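Local coordinates for probable host range protein 2-3 (Myxoma virus, PDB 5CZ3), which probably supports multiplication of the virus in different cell types, as a member of the poxvirus C7 family of host-range proteins that antagonise a host restriction factor, at residues A[24-30]-A[133-137]; A[31-36]-A[111-116]; A[43-47]-A[121-125]; A[50-54]-A[148-152]; A[64-70]-A[89-95]. All coordinates share one frame; numbering follows the deposited sequence.

In the fold
From the N terminus, 24-30 is reached first and pairs with 133-137, so contact 1 closes the longest loop of the five, and contacts 2, 3 and 5 are nested inside it. Contact 2 ties the start of strand 34-40 to the end of helix 109-112 and the turn after it, and touches contact 1. Contact 3 crosses contact 2 and joins the two sheets where strand 45-54 begins. Contact 4 crosses contacts 1, 2 and 3, bringing residues 148-152, at the end of the modelled chain, onto the outer side of that strand. Contact 5 nests inside all four and fills the interior between the sheets of the beta-sandwich, touching contacts 2, 3 and 4.

Contact 1. Residues A[24-30]-A[133-137]; sequences HVNLFDG and GRTYT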
# COMPACT_ATOMS: atom_id res chain seq x y z
N HIS A 24 -1.03 6.10 5.90
CA HIS A 24 -1.19 7.30 5.09
C HIS A 24 -0.34 7.25 3.83
O HIS A 24 0.38 8.20 3.51
CB HIS A 24 -0.87 8.55 5.91
CG HIS A 24 -1.79 8.77 7.07
ND1 HIS A 24 -1.87 9.97 7.74
CD2 HIS A 24 -2.66 7.94 7.69
CE1 HIS A 24 -2.76 9.87 8.71
NE2 HIS A 24 -3.25 8.65 8.70
N VAL A 25 -0.42 6.13 3.12
CA VAL A 25 0.32 5.93 1.88
C VAL A 25 -0.24 6.80 0.76
O VAL A 25 0.47 7.16 -0.18
CB VAL A 25 0.28 4.44 1.47
CG1 VAL A 25 1.08 4.21 0.20
CG2 VAL A 25 0.81 3.58 2.60
N ASN A 26 -1.52 7.15 0.87
CA ASN A 26 -2.21 7.96 -0.12
C ASN A 26 -1.54 9.30 -0.43
O ASN A 26 -0.92 9.91 0.44
CB ASN A 26 -3.64 8.23 0.35
CG ASN A 26 -3.67 8.91 1.71
OD1 ASN A 26 -3.69 8.25 2.75
ND2 ASN A 26 -3.67 10.24 1.70
N LEU A 27 -1.67 9.74 -1.67
CA LEU A 27 -1.27 11.09 -2.04
C LEU A 27 -2.13 12.08 -1.27
O LEU A 27 -3.33 11.85 -1.10
CB LEU A 27 -1.42 11.32 -3.55
CG LEU A 27 -0.74 10.34 -4.50
CD1 LEU A 27 -1.09 10.67 -5.94
CD2 LEU A 27 0.77 10.33 -4.29
N PHE A 28 -1.55 13.18 -0.80
CA PHE A 28 -2.35 14.16 -0.07
C PHE A 28 -3.17 15.00 -1.04
O PHE A 28 -3.99 15.83 -0.63
CB PHE A 28 -1.49 15.05 0.84
CG PHE A 28 -0.33 15.73 0.15
CD1 PHE A 28 -0.54 16.82 -0.69
CD2 PHE A 28 0.97 15.30 0.38
CE1 PHE A 28 0.53 17.45 -1.30
CE2 PHE A 28 2.04 15.93 -0.24
CZ PHE A 28 1.82 17.01 -1.07
N ASP A 29 -2.96 14.77 -2.34
CA ASP A 29 -3.81 15.33 -3.38
C ASP A 29 -3.60 14.60 -4.70
O ASP A 29 -2.48 14.52 -5.20
CB ASP A 29 -3.55 16.82 -3.56
CG ASP A 29 -4.48 17.45 -4.58
OD1 ASP A 29 -5.64 17.75 -4.22
OD2 ASP A 29 -4.05 17.64 -5.74
N GLY A 30 -4.68 14.07 -5.26
CA GLY A 30 -4.63 13.39 -6.55
C GLY A 30 -5.46 12.13 -6.58
O GLY A 30 -5.47 11.36 -5.62
N GLY A 133 7.38 10.82 -1.40
CA GLY A 133 6.63 11.23 -2.57
C GLY A 133 5.68 12.36 -2.25
O GLY A 133 5.99 13.23 -1.43
N ARG A 134 4.51 12.36 -2.88
CA ARG A 134 3.50 13.37 -2.62
C ARG A 134 2.57 12.89 -1.51
O ARG A 134 1.34 12.91 -1.66
CB ARG A 134 2.72 13.70 -3.89
CG ARG A 134 1.98 15.03 -3.85
CD ARG A 134 1.74 15.57 -5.25
NE ARG A 134 0.70 14.85 -5.96
CZ ARG A 134 0.51 14.93 -7.28
NH1 ARG A 134 1.29 15.70 -8.02
NH2 ARG A 134 -0.46 14.24 -7.85
N THR A 135 3.15 12.44 -0.40
CA THR A 135 2.37 11.94 0.73
C THR A 135 2.90 12.44 2.07
O THR A 135 3.94 13.09 2.15
CB THR A 135 2.36 10.39 0.79
OG1 THR A 135 3.55 9.93 1.43
CG2 THR A 135 2.26 9.78 -0.60
N TYR A 136 2.16 12.12 3.13
CA TYR A 136 2.59 12.36 4.50
C TYR A 136 2.70 11.03 5.22
O TYR A 136 2.34 10.91 6.39
CB TYR A 136 1.62 13.29 5.22
CG TYR A 136 1.47 14.65 4.58
CD1 TYR A 136 2.59 15.39 4.21
CD2 TYR A 136 0.22 15.20 4.35
CE1 TYR A 136 2.46 16.63 3.63
CE2 TYR A 136 0.08 16.44 3.77
CZ TYR A 136 1.20 17.16 3.41
OH TYR A 136 1.07 18.40 2.82
N THR A 137 3.19 10.02 4.51
CA THR A 137 3.24 8.66 5.03
C THR A 137 4.22 8.51 6.19
O THR A 137 5.22 9.22 6.29
CB THR A 137 3.64 7.67 3.92
OG1 THR A 137 3.52 6.33 4.42
CG2 THR A 137 5.06 7.92 3.44
O HOH W 1 -0.40 10.81 2.90
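The backbones of two irregular loops come close at two places, with CA atoms 4.6 Å apart for His-24 and Thr-137 and 4.7 Å for Leu-27 and Thr-135. Phe-28 N donates to Arg-134 O (3.0 Å), within the plane of that carbonyl. Between these two approaches, where the backbones do not bond directly, a water donates to His-24 O and Asn-26 O and accepts from Tyr-136 N. Both loops cross between the two sheets of the C7-family beta-sandwich, from strand 20-23 to strand 34-40 and from strand 126-131 to strand 138-140. Over one face of Phe-28 comes Tyr-136 in an offset stack, centroids 4.5 Å apart and planes at 14°; over the opposite face Arg-134 CG makes a CH-pi contact, 3.9 Å from the Phe-28 ring centroid. The Arg-134 chain, bent at chi3 (74°), carries its guanidinium back to Asp-29 O, which receives weak bonds from NE and NH2. A long aliphatic stem with a polar head thus serves both ring and carbonyl. Thr-135 sets CG2 against Val-25 O (3.2 Å), while its OG1 accepts from Thr-137 N in an ST turn and also bonds to Ser-132 O.

Contact 2. Residues A[31-36]-A[111-116]; sequences DSYGCN and YTDVYP
A buried contact, in which the rings of Tyr-111 and Tyr-115 lie against Ser-32 and Gly-34, joins the residues leading into strand 34-40 to the end of helix 109-112 and the turn after it. Tyr-115 has the largest share. Gly-34 CA stands 3.7 Å from the centroid of the Tyr-115 ring, 7° off the ring normal, and Thr-112 CA covers the opposite face. With no side chain, Gly-34 lets the ring lie directly on the backbone, whose angles glycine takes easily. At the ring edge Tyr-115 OH donates to Ser-32 OG (2.9 Å), and Ser-105 N bonds to the same hydroxyl. A type I beta turn from Thr-112 to Tyr-115 delivers the chain to strand 117-121, the parallel neighbour of strand 34-40 in the mixed sheet of the beta-sandwich. Their pairing begins with Asn-36 N donating to Pro-116 O (2.9 Å, 161° at the hydrogen). Ser-32 rests its CB on Tyr-111, 3.5 Å from that ring's centroid. With OG anti to the backbone N (chi1 -167°), its hydroxyl turns to Tyr-115, Asp-106 and Ser-105. Small and polar, serine fits against one ring's face while bonding to the other's hydroxyl. Cys-35 CB packs against Pro-116 CG at 4.0 Å.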
# COMPACT_ATOMS: atom_id res chain seq x y z
N ASP A 31 -6.17 11.91 -7.68
CA ASP A 31 -6.98 10.70 -7.84
C ASP A 31 -6.10 9.53 -8.26
O ASP A 31 -6.20 9.03 -9.38
CB ASP A 31 -8.10 10.92 -8.85
CG ASP A 31 -9.02 9.71 -8.96
OD1 ASP A 31 -9.13 8.95 -7.98
OD2 ASP A 31 -9.64 9.53 -10.03
N SER A 32 -5.24 9.09 -7.34
CA SER A 32 -4.34 7.99 -7.60
C SER A 32 -3.75 7.48 -6.29
O SER A 32 -3.61 8.24 -5.33
CB SER A 32 -3.21 8.41 -8.55
OG SER A 32 -2.51 7.29 -9.04
N TYR A 33 -3.40 6.21 -6.26
CA TYR A 33 -2.80 5.60 -5.09
C TYR A 33 -1.87 4.46 -5.46
O TYR A 33 -2.00 3.86 -6.47
CB TYR A 33 -3.85 5.15 -4.10
CG TYR A 33 -5.20 4.83 -4.66
CD1 TYR A 33 -5.41 3.65 -5.35
CD2 TYR A 33 -6.26 5.68 -4.49
CE1 TYR A 33 -6.64 3.35 -5.85
CE2 TYR A 33 -7.49 5.38 -4.99
CZ TYR A 33 -7.66 4.22 -5.67
OH TYR A 33 -8.88 3.92 -6.17
N GLY A 34 -0.92 4.19 -4.60
CA GLY A 34 0.06 3.15 -4.85
C GLY A 34 1.35 3.43 -4.09
O GLY A 34 1.50 4.49 -3.48
N CYS A 35 2.26 2.47 -4.13
CA CYS A 35 3.55 2.61 -3.46
C CYS A 35 4.54 1.56 -3.92
O CYS A 35 4.18 0.60 -4.62
CB CYS A 35 3.39 2.52 -1.94
SG CYS A 35 2.77 0.93 -1.36
N ASN A 36 5.80 1.74 -3.53
CA ASN A 36 6.85 0.78 -3.82
C ASN A 36 7.45 0.24 -2.54
O ASN A 36 7.85 1.01 -1.66
CB ASN A 36 7.93 1.42 -4.69
CG ASN A 36 7.37 2.10 -5.91
OD1 ASN A 36 6.64 1.49 -6.69
ND2 ASN A 36 7.70 3.38 -6.09
N TYR A 111 1.75 10.18 -12.02
CA TYR A 111 1.22 9.62 -10.79
C TYR A 111 2.21 8.70 -10.09
O TYR A 111 2.44 8.81 -8.89
CB TYR A 111 -0.08 8.86 -11.07
CG TYR A 111 -1.31 9.73 -11.12
CD1 TYR A 111 -1.38 10.92 -10.40
CD2 TYR A 111 -2.41 9.36 -11.88
CE1 TYR A 111 -2.51 11.71 -10.44
CE2 TYR A 111 -3.55 10.15 -11.93
CZ TYR A 111 -3.59 11.32 -11.21
OH TYR A 111 -4.72 12.11 -11.25
N THR A 112 2.81 7.78 -10.84
CA THR A 112 3.67 6.76 -10.25
C THR A 112 4.95 7.33 -9.65
O THR A 112 5.52 6.75 -8.73
CB THR A 112 4.04 5.67 -11.28
OG1 THR A 112 4.89 6.24 -12.29
CG2 THR A 112 2.80 5.09 -11.92
N ASP A 113 5.40 8.47 -10.18
CA ASP A 113 6.63 9.09 -9.71
C ASP A 113 6.48 9.72 -8.33
O ASP A 113 7.47 9.98 -7.65
CB ASP A 113 7.13 10.14 -10.70
CG ASP A 113 7.67 9.53 -11.97
OD1 ASP A 113 7.89 8.30 -12.00
OD2 ASP A 113 7.88 10.28 -12.95
N VAL A 114 5.24 9.98 -7.92
CA VAL A 114 5.02 10.57 -6.61
C VAL A 114 4.43 9.57 -5.62
O VAL A 114 4.04 9.94 -4.51
CB VAL A 114 4.10 11.82 -6.69
CG1 VAL A 114 4.87 13.00 -7.27
CG2 VAL A 114 2.86 11.52 -7.50
N TYR A 115 4.37 8.30 -6.01
CA TYR A 115 4.11 7.23 -5.06
C TYR A 115 5.26 7.18 -4.07
O TYR A 115 6.41 7.41 -4.44
CB TYR A 115 3.96 5.87 -5.76
CG TYR A 115 2.70 5.67 -6.58
CD1 TYR A 115 1.64 6.57 -6.52
CD2 TYR A 115 2.57 4.56 -7.41
CE1 TYR A 115 0.50 6.38 -7.28
CE2 TYR A 115 1.44 4.36 -8.17
CZ TYR A 115 0.40 5.27 -8.10
OH TYR A 115 -0.73 5.06 -8.86
N PRO A 116 4.96 6.86 -2.80
CA PRO A 116 6.06 6.72 -1.84
C PRO A 116 6.79 5.39 -2.02
O PRO A 116 6.21 4.42 -2.51
CB PRO A 116 5.35 6.78 -0.49
CG PRO A 116 3.98 6.26 -0.77
CD PRO A 116 3.64 6.71 -2.17

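Contact 3. Residues A[43-47]-A[121-125]; sequences TCKYI and NTDTR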
# COMPACT_ATOMS: atom_id res chain seq x y z
N THR A 43 15.17 -15.84 3.96
CA THR A 43 14.46 -17.12 3.99
C THR A 43 13.22 -17.09 3.10
O THR A 43 12.76 -16.02 2.68
CB THR A 43 14.04 -17.50 5.42
OG1 THR A 43 13.12 -16.53 5.93
CG2 THR A 43 15.25 -17.58 6.34
N CYS A 44 12.68 -18.27 2.82
CA CYS A 44 11.48 -18.40 2.00
C CYS A 44 10.24 -18.22 2.87
O CYS A 44 10.06 -18.95 3.84
CB CYS A 44 11.46 -19.76 1.31
SG CYS A 44 12.81 -20.00 0.13
N LYS A 45 9.40 -17.26 2.54
CA LYS A 45 8.23 -16.98 3.37
C LYS A 45 7.05 -16.42 2.59
O LYS A 45 7.19 -16.01 1.44
CB LYS A 45 8.61 -16.00 4.49
CG LYS A 45 8.98 -14.61 3.99
CD LYS A 45 9.43 -13.71 5.13
CE LYS A 45 10.61 -14.31 5.88
NZ LYS A 45 11.10 -13.41 6.95
N TYR A 46 5.89 -16.42 3.24
CA TYR A 46 4.70 -15.77 2.69
C TYR A 46 4.53 -14.40 3.32
O TYR A 46 4.56 -14.26 4.54
CB TYR A 46 3.46 -16.63 2.94
CG TYR A 46 3.36 -17.86 2.07
CD1 TYR A 46 2.75 -17.80 0.82
CD2 TYR A 46 3.85 -19.08 2.49
CE1 TYR A 46 2.65 -18.92 0.02
CE2 TYR A 46 3.76 -20.21 1.70
CZ TYR A 46 3.15 -20.12 0.46
OH TYR A 46 3.05 -21.24 -0.33
N ILE A 47 4.36 -13.38 2.49
CA ILE A 47 4.15 -12.03 2.98
C ILE A 47 2.71 -11.59 2.72
O ILE A 47 2.26 -11.54 1.58
CB ILE A 47 5.12 -11.03 2.34
CG1 ILE A 47 6.56 -11.45 2.61
CG2 ILE A 47 4.88 -9.63 2.88
CD1 ILE A 47 7.59 -10.58 1.94
N ASN A 121 12.70 -4.91 5.73
CA ASN A 121 13.51 -6.09 5.96
C ASN A 121 12.74 -7.12 6.77
O ASN A 121 12.72 -7.06 7.99
CB ASN A 121 14.81 -5.71 6.68
CG ASN A 121 15.82 -6.84 6.71
OD1 ASN A 121 15.48 -8.00 6.96
ND2 ASN A 121 17.08 -6.51 6.46
N THR A 122 12.13 -8.10 6.10
CA THR A 122 11.23 -9.04 6.77
C THR A 122 11.91 -9.92 7.81
O THR A 122 11.24 -10.65 8.54
CB THR A 122 10.54 -9.95 5.75
OG1 THR A 122 11.49 -10.85 5.18
CG2 THR A 122 9.90 -9.12 4.64
N ASP A 123 13.24 -9.85 7.89
CA ASP A 123 13.99 -10.66 8.84
C ASP A 123 14.31 -9.88 10.11
O ASP A 123 14.20 -10.40 11.21
CB ASP A 123 15.28 -11.17 8.20
CG ASP A 123 15.02 -12.19 7.12
OD1 ASP A 123 14.11 -13.03 7.30
OD2 ASP A 123 15.73 -12.16 6.09
N THR A 124 14.72 -8.63 9.94
CA THR A 124 15.01 -7.76 11.08
C THR A 124 13.78 -6.95 11.43
O THR A 124 13.70 -6.37 12.51
CB THR A 124 16.28 -6.92 10.84
OG1 THR A 124 16.04 -5.98 9.79
CG2 THR A 124 17.45 -7.81 10.47
N ARG A 125 12.81 -6.95 10.52
CA ARG A 125 11.60 -6.11 10.58
C ARG A 125 11.94 -4.63 10.78
O ARG A 125 11.15 -3.88 11.34
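Lys-45 reaches across from strand 45-54 to the loop joining strands 117-121 and 126-131, a bridge at the surface between the two sheets of the beta-sandwich. Its CB points toward that loop, and CG leaves between the backbone N and the carbonyl carbon (chi1 66°). After an extended step to Lys-45 CD, which passes 3.5 Å from Thr-122 OG1, a bend at chi3 (58°) redirects the chain. Lys-45 CE remains 3.6 Å from Thr-122 OG1. The ammonium at the tip then has two partners: Lys-45 NZ donates to Thr-122 OG1 (3.1 Å) and forms a salt bridge with Asp-123 OD1 (3.1 Å), approaching from above the carboxylate plane. Lysine suits this place because its flexible methylenes can span the distance between strand and loop and its tip can serve both acceptors. Thr-122 OG1 is also bonded to Lys-40 O, and the other carboxylate oxygen of Asp-123 takes the amide of Ala-42, which helps position the acceptors. The loop is itself shaped by Asn-121, whose OD1 accepts from Asp-123 N, an Asx turn, and also from Thr-124 N. The methyl branch of Thr-122 serves the apolar side: its CG2 meets Ile-47 CD1 at 3.8 Å.

Contact 4. Residues A[50-54]-A[148-152]; sequences ILVLE and KRRWL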
# COMPACT_ATOMS: atom_id res chain seq x y z
N ILE A 50 -2.39 -6.30 3.83
CA ILE A 50 -3.77 -5.84 3.94
C ILE A 50 -3.82 -4.35 3.67
O ILE A 50 -3.21 -3.55 4.38
CB ILE A 50 -4.38 -6.16 5.32
CG1 ILE A 50 -4.67 -7.65 5.44
CG2 ILE A 50 -5.66 -5.36 5.53
CD1 ILE A 50 -5.38 -8.05 6.71
N LEU A 51 -4.54 -3.97 2.61
CA LEU A 51 -4.67 -2.58 2.23
C LEU A 51 -6.07 -2.07 2.55
O LEU A 51 -7.06 -2.61 2.04
CB LEU A 51 -4.37 -2.38 0.74
CG LEU A 51 -2.99 -2.77 0.19
CD1 LEU A 51 -2.92 -4.25 -0.15
CD2 LEU A 51 -2.64 -1.92 -1.02
N VAL A 52 -6.15 -1.04 3.38
CA VAL A 52 -7.43 -0.44 3.71
C VAL A 52 -7.60 0.87 2.96
O VAL A 52 -7.00 1.89 3.32
CB VAL A 52 -7.58 -0.20 5.22
CG1 VAL A 52 -8.93 0.42 5.53
CG2 VAL A 52 -7.39 -1.51 5.98
N LEU A 53 -8.41 0.84 1.91
CA LEU A 53 -8.61 2.00 1.06
C LEU A 53 -9.92 2.72 1.38
O LEU A 53 -10.97 2.10 1.49
CB LEU A 53 -8.60 1.58 -0.41
CG LEU A 53 -8.88 2.68 -1.45
CD1 LEU A 53 -7.77 3.72 -1.45
CD2 LEU A 53 -9.05 2.07 -2.84
N GLU A 54 -9.84 4.04 1.52
CA GLU A 54 -11.02 4.86 1.75
C GLU A 54 -11.12 5.94 0.69
O GLU A 54 -10.65 7.06 0.89
CB GLU A 54 -10.98 5.49 3.15
CG GLU A 54 -10.94 4.47 4.27
CD GLU A 54 -10.61 5.09 5.61
OE1 GLU A 54 -11.05 6.24 5.85
OE2 GLU A 54 -9.92 4.44 6.42
N LYS A 148 -6.62 -3.29 13.39
CA LYS A 148 -6.99 -4.65 13.04
C LYS A 148 -8.50 -4.81 12.89
O LYS A 148 -8.97 -5.52 12.01
CB LYS A 148 -6.46 -5.63 14.10
CG LYS A 148 -4.96 -5.84 14.06
CD LYS A 148 -4.49 -6.74 15.18
CE LYS A 148 -2.98 -6.96 15.12
NZ LYS A 148 -2.51 -7.88 16.19
N ARG A 149 -9.24 -4.13 13.76
CA ARG A 149 -10.70 -4.23 13.73
C ARG A 149 -11.30 -3.47 12.55
O ARG A 149 -12.50 -3.56 12.29
CB ARG A 149 -11.28 -3.71 15.05
CG ARG A 149 -10.99 -4.62 16.23
N ARG A 150 -10.46 -2.73 11.82
CA ARG A 150 -10.92 -2.03 10.63
C ARG A 150 -11.21 -3.02 9.50
O ARG A 150 -11.93 -2.70 8.56
CB ARG A 150 -9.89 -0.99 10.17
CG ARG A 150 -9.75 0.19 11.11
CD ARG A 150 -8.59 1.09 10.69
NE ARG A 150 -8.82 1.75 9.41
CZ ARG A 150 -7.87 2.34 8.69
NH1 ARG A 150 -6.62 2.33 9.13
NH2 ARG A 150 -8.17 2.92 7.54
N TRP A 151 -10.64 -4.22 9.60
CA TRP A 151 -10.90 -5.25 8.60
C TRP A 151 -11.42 -6.55 9.23
O TRP A 151 -12.00 -7.39 8.54
CB TRP A 151 -9.64 -5.53 7.77
CG TRP A 151 -8.48 -6.13 8.52
CD1 TRP A 151 -8.33 -7.44 8.88
CD2 TRP A 151 -7.29 -5.46 8.96
NE1 TRP A 151 -7.13 -7.62 9.53
CE2 TRP A 151 -6.47 -6.41 9.59
CE3 TRP A 151 -6.84 -4.13 8.88
CZ2 TRP A 151 -5.24 -6.09 10.15
CZ3 TRP A 151 -5.61 -3.81 9.43
CH2 TRP A 151 -4.83 -4.79 10.06
N LEU A 152 -11.22 -6.70 10.53
CA LEU A 152 -11.71 -7.88 11.24
C LEU A 152 -13.17 -7.71 11.64
O LEU A 152 -14.03 -8.48 11.22
CB LEU A 152 -10.86 -8.16 12.48
CG LEU A 152 -9.57 -8.94 12.26
O HOH W 2 -7.19 4.07 5.16
O HOH W 3 -11.38 2.23 8.13
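The Trp-151 indole is held between two layers. Ile-50 CD1 lies over one face, 3.5 Å from the centroid of the five-membered ring and 19° off its normal, a CH-pi contact; Lys-148 O lies over the opposite face, toward the rim. Ile-50 CG2 reaches the six-membered part of the same ring system, so both branches of the isoleucine are spread over the indole, and Val-52 CG2 adds an oblique contact with Trp-151 CE3 at 3.9 Å. Trp-151 CG sits between the backbone N and the carbonyl carbon (chi1 66°), which turns the ring toward the strand. The second flat group is the Arg-150 guanidinium. Val-52 covers one of its faces, with CG1 3.3 Å from Arg-150 NH2, while two waters lie at its edge in the plane. Glu-54 OE2 also comes to the edge, forming a salt bridge with Arg-150 NH2 (2.6 Å); the hydrogen bond within it is weak because it is bent, and the carboxylate stands almost perpendicular to the guanidinium. One water links NH2 to Val-52 O, the other NE to OE2. NH1 forms salt bridges with Asp-12 and Asp-147, so the arginine's charge is probably balanced by several carboxylates. Ile-50, Val-52 and Glu-54 alternate along one side of strand 45-54, and the turn after helix 145-148 covers that side of the sandwich's antiparallel sheet.

Contact 5. Residues A[64-70]-A[89-95]; sequences KPIHMRL and YKVVIYV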
# COMPACT_ATOMS: atom_id res chain seq x y z
N LYS A 64 -10.84 3.67 -8.77
CA LYS A 64 -10.00 2.81 -9.60
C LYS A 64 -9.61 1.55 -8.83
O LYS A 64 -9.61 1.55 -7.60
CB LYS A 64 -8.75 3.56 -10.06
CG LYS A 64 -9.02 4.93 -10.67
CD LYS A 64 -7.74 5.59 -11.14
CE LYS A 64 -7.97 7.05 -11.52
NZ LYS A 64 -6.71 7.74 -11.88
N PRO A 65 -9.27 0.47 -9.54
CA PRO A 65 -8.80 -0.72 -8.82
C PRO A 65 -7.36 -0.54 -8.35
O PRO A 65 -6.65 0.32 -8.87
CB PRO A 65 -8.89 -1.84 -9.86
CG PRO A 65 -9.66 -1.26 -11.03
CD PRO A 65 -9.42 0.21 -10.98
N ILE A 66 -6.93 -1.33 -7.37
CA ILE A 66 -5.53 -1.38 -6.99
C ILE A 66 -4.87 -2.57 -7.66
O ILE A 66 -5.34 -3.70 -7.54
CB ILE A 66 -5.33 -1.49 -5.47
CG1 ILE A 66 -5.95 -0.29 -4.75
CG2 ILE A 66 -3.85 -1.61 -5.13
CD1 ILE A 66 -5.64 -0.23 -3.27
N HIS A 67 -3.78 -2.32 -8.38
CA HIS A 67 -3.03 -3.39 -9.02
C HIS A 67 -1.67 -3.55 -8.36
O HIS A 67 -1.25 -2.70 -7.57
CB HIS A 67 -2.88 -3.13 -10.52
CG HIS A 67 -4.18 -2.95 -11.23
ND1 HIS A 67 -4.58 -1.74 -11.76
CD2 HIS A 67 -5.17 -3.83 -11.50
CE1 HIS A 67 -5.76 -1.88 -12.33
NE2 HIS A 67 -6.15 -3.14 -12.19
N MET A 68 -0.98 -4.64 -8.68
CA MET A 68 0.32 -4.91 -8.09
C MET A 68 1.21 -5.77 -8.98
O MET A 68 0.73 -6.71 -9.63
CB MET A 68 0.16 -5.58 -6.72
CG MET A 68 1.46 -6.06 -6.09
SD MET A 68 1.20 -7.27 -4.78
CE MET A 68 2.89 -7.56 -4.27
N ARG A 69 2.49 -5.43 -9.03
CA ARG A 69 3.48 -6.28 -9.67
C ARG A 69 4.60 -6.62 -8.70
O ARG A 69 5.20 -5.73 -8.09
CB ARG A 69 4.06 -5.60 -10.91
CG ARG A 69 3.08 -5.46 -12.06
CD ARG A 69 3.81 -5.17 -13.35
NE ARG A 69 2.89 -4.99 -14.47
CZ ARG A 69 2.55 -5.96 -15.32
NH1 ARG A 69 3.06 -7.17 -15.17
NH2 ARG A 69 1.70 -5.71 -16.30
N LEU A 70 4.88 -7.91 -8.55
CA LEU A 70 6.01 -8.37 -7.75
C LEU A 70 7.14 -8.80 -8.68
O LEU A 70 7.01 -9.79 -9.40
CB LEU A 70 5.60 -9.52 -6.84
CG LEU A 70 6.71 -10.06 -5.93
CD1 LEU A 70 7.10 -9.02 -4.90
CD2 LEU A 70 6.28 -11.36 -5.26
N TYR A 89 -8.52 -4.66 0.68
CA TYR A 89 -7.79 -5.60 -0.15
C TYR A 89 -6.87 -6.49 0.68
O TYR A 89 -6.35 -6.06 1.72
CB TYR A 89 -6.96 -4.87 -1.21
CG TYR A 89 -7.76 -4.09 -2.24
CD1 TYR A 89 -8.18 -2.80 -1.98
CD2 TYR A 89 -8.06 -4.65 -3.47
CE1 TYR A 89 -8.90 -2.08 -2.93
CE2 TYR A 89 -8.78 -3.95 -4.42
CZ TYR A 89 -9.20 -2.66 -4.14
OH TYR A 89 -9.91 -1.96 -5.08
N LYS A 90 -6.67 -7.72 0.23
CA LYS A 90 -5.73 -8.63 0.88
C LYS A 90 -4.98 -9.44 -0.17
O LYS A 90 -5.60 -10.12 -0.99
CB LYS A 90 -6.44 -9.56 1.86
CG LYS A 90 -5.51 -10.56 2.54
CD LYS A 90 -6.23 -11.39 3.59
CE LYS A 90 -5.29 -12.39 4.25
NZ LYS A 90 -5.97 -13.17 5.33
N VAL A 91 -3.66 -9.36 -0.15
CA VAL A 91 -2.85 -10.12 -1.09
C VAL A 91 -1.72 -10.84 -0.35
O VAL A 91 -1.13 -10.31 0.59
CB VAL A 91 -2.28 -9.23 -2.22
CG1 VAL A 91 -1.35 -8.16 -1.67
CG2 VAL A 91 -1.56 -10.06 -3.27
N VAL A 92 -1.45 -12.07 -0.77
CA VAL A 92 -0.37 -12.86 -0.20
C VAL A 92 0.60 -13.28 -1.29
O VAL A 92 0.21 -13.89 -2.28
CB VAL A 92 -0.91 -14.11 0.53
CG1 VAL A 92 0.24 -15.00 0.98
CG2 VAL A 92 -1.78 -13.71 1.71
N ILE A 93 1.87 -12.93 -1.11
CA ILE A 93 2.90 -13.30 -2.07
C ILE A 93 3.86 -14.30 -1.45
O ILE A 93 4.01 -14.36 -0.23
CB ILE A 93 3.69 -12.08 -2.57
CG1 ILE A 93 4.39 -11.39 -1.40
CG2 ILE A 93 2.77 -11.11 -3.29
CD1 ILE A 93 5.27 -10.23 -1.81
N TYR A 94 4.51 -15.08 -2.30
CA TYR A 94 5.53 -16.01 -1.84
C TYR A 94 6.89 -15.61 -2.40
O TYR A 94 7.07 -15.52 -3.61
CB TYR A 94 5.19 -17.44 -2.26
CG TYR A 94 6.29 -18.43 -1.95
CD1 TYR A 94 6.45 -18.95 -0.67
CD2 TYR A 94 7.18 -18.83 -2.94
CE1 TYR A 94 7.46 -19.85 -0.39
CE2 TYR A 94 8.19 -19.73 -2.66
CZ TYR A 94 8.32 -20.23 -1.39
OH TYR A 94 9.33 -21.13 -1.11
N VAL A 95 7.84 -15.36 -1.51
CA VAL A 95 9.18 -14.94 -1.92
C VAL A 95 10.25 -15.88 -1.40
O VAL A 95 10.12 -16.47 -0.33
CB VAL A 95 9.49 -13.51 -1.45
CG1 VAL A 95 8.63 -12.50 -2.21
CG2 VAL A 95 9.28 -13.38 0.05
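Ile-66 makes the aromatic contact with Tyr-89. Its CG1 lies over one face of the tyrosine, 4.3 Å from the ring centroid and 26° off the normal, a CH-pi contact, and its CD1 meets CE1 at 3.8 Å. The broad ring gives the branched chain a flat surface, while the Tyr-89 hydroxyl lies beside the backbone of Pro-65 and Ile-66.

The remaining contacts are aliphatic. Met-68 has CG anti to the backbone N (chi1 173°) and stays extended to its end, so the long unbranched chain crosses the interior: SD meets Val-91 CG1 at 4.1 Å, and the terminal CE reaches Ile-93 CG2 at 3.7 Å. Leu-70 uses its two methyls as a fork around Ile-93 CD1, with CD2 3.8 Å from that atom; the same CD2 also meets Val-95 CG1 at 4.0 Å. Beta-branched valine and isoleucine favour extended backbones, which suits them to strand 87-95, and the flexible leucine and methionine pack against them from the other sheet.

Strand 67-70 and the 89-95 portion of strand 87-95 belong to different sheets. Their axes approach to 9.9 Å and run nearly parallel, at 7°, the separation of face-to-face packing in a beta-sandwich. Ile-66, just before the strand, and Met-68 and Leu-70 within it point inward against Tyr-89, Val-91 and Ile-93, while His-67 and Arg-69 lie on the other side. Phe-49 and Phe-103, from strands beside these two, extend the same apolar layer. With interlocking side chains and no polar bond between these segments, cohesion here rests on dispersion and on the exclusion of water.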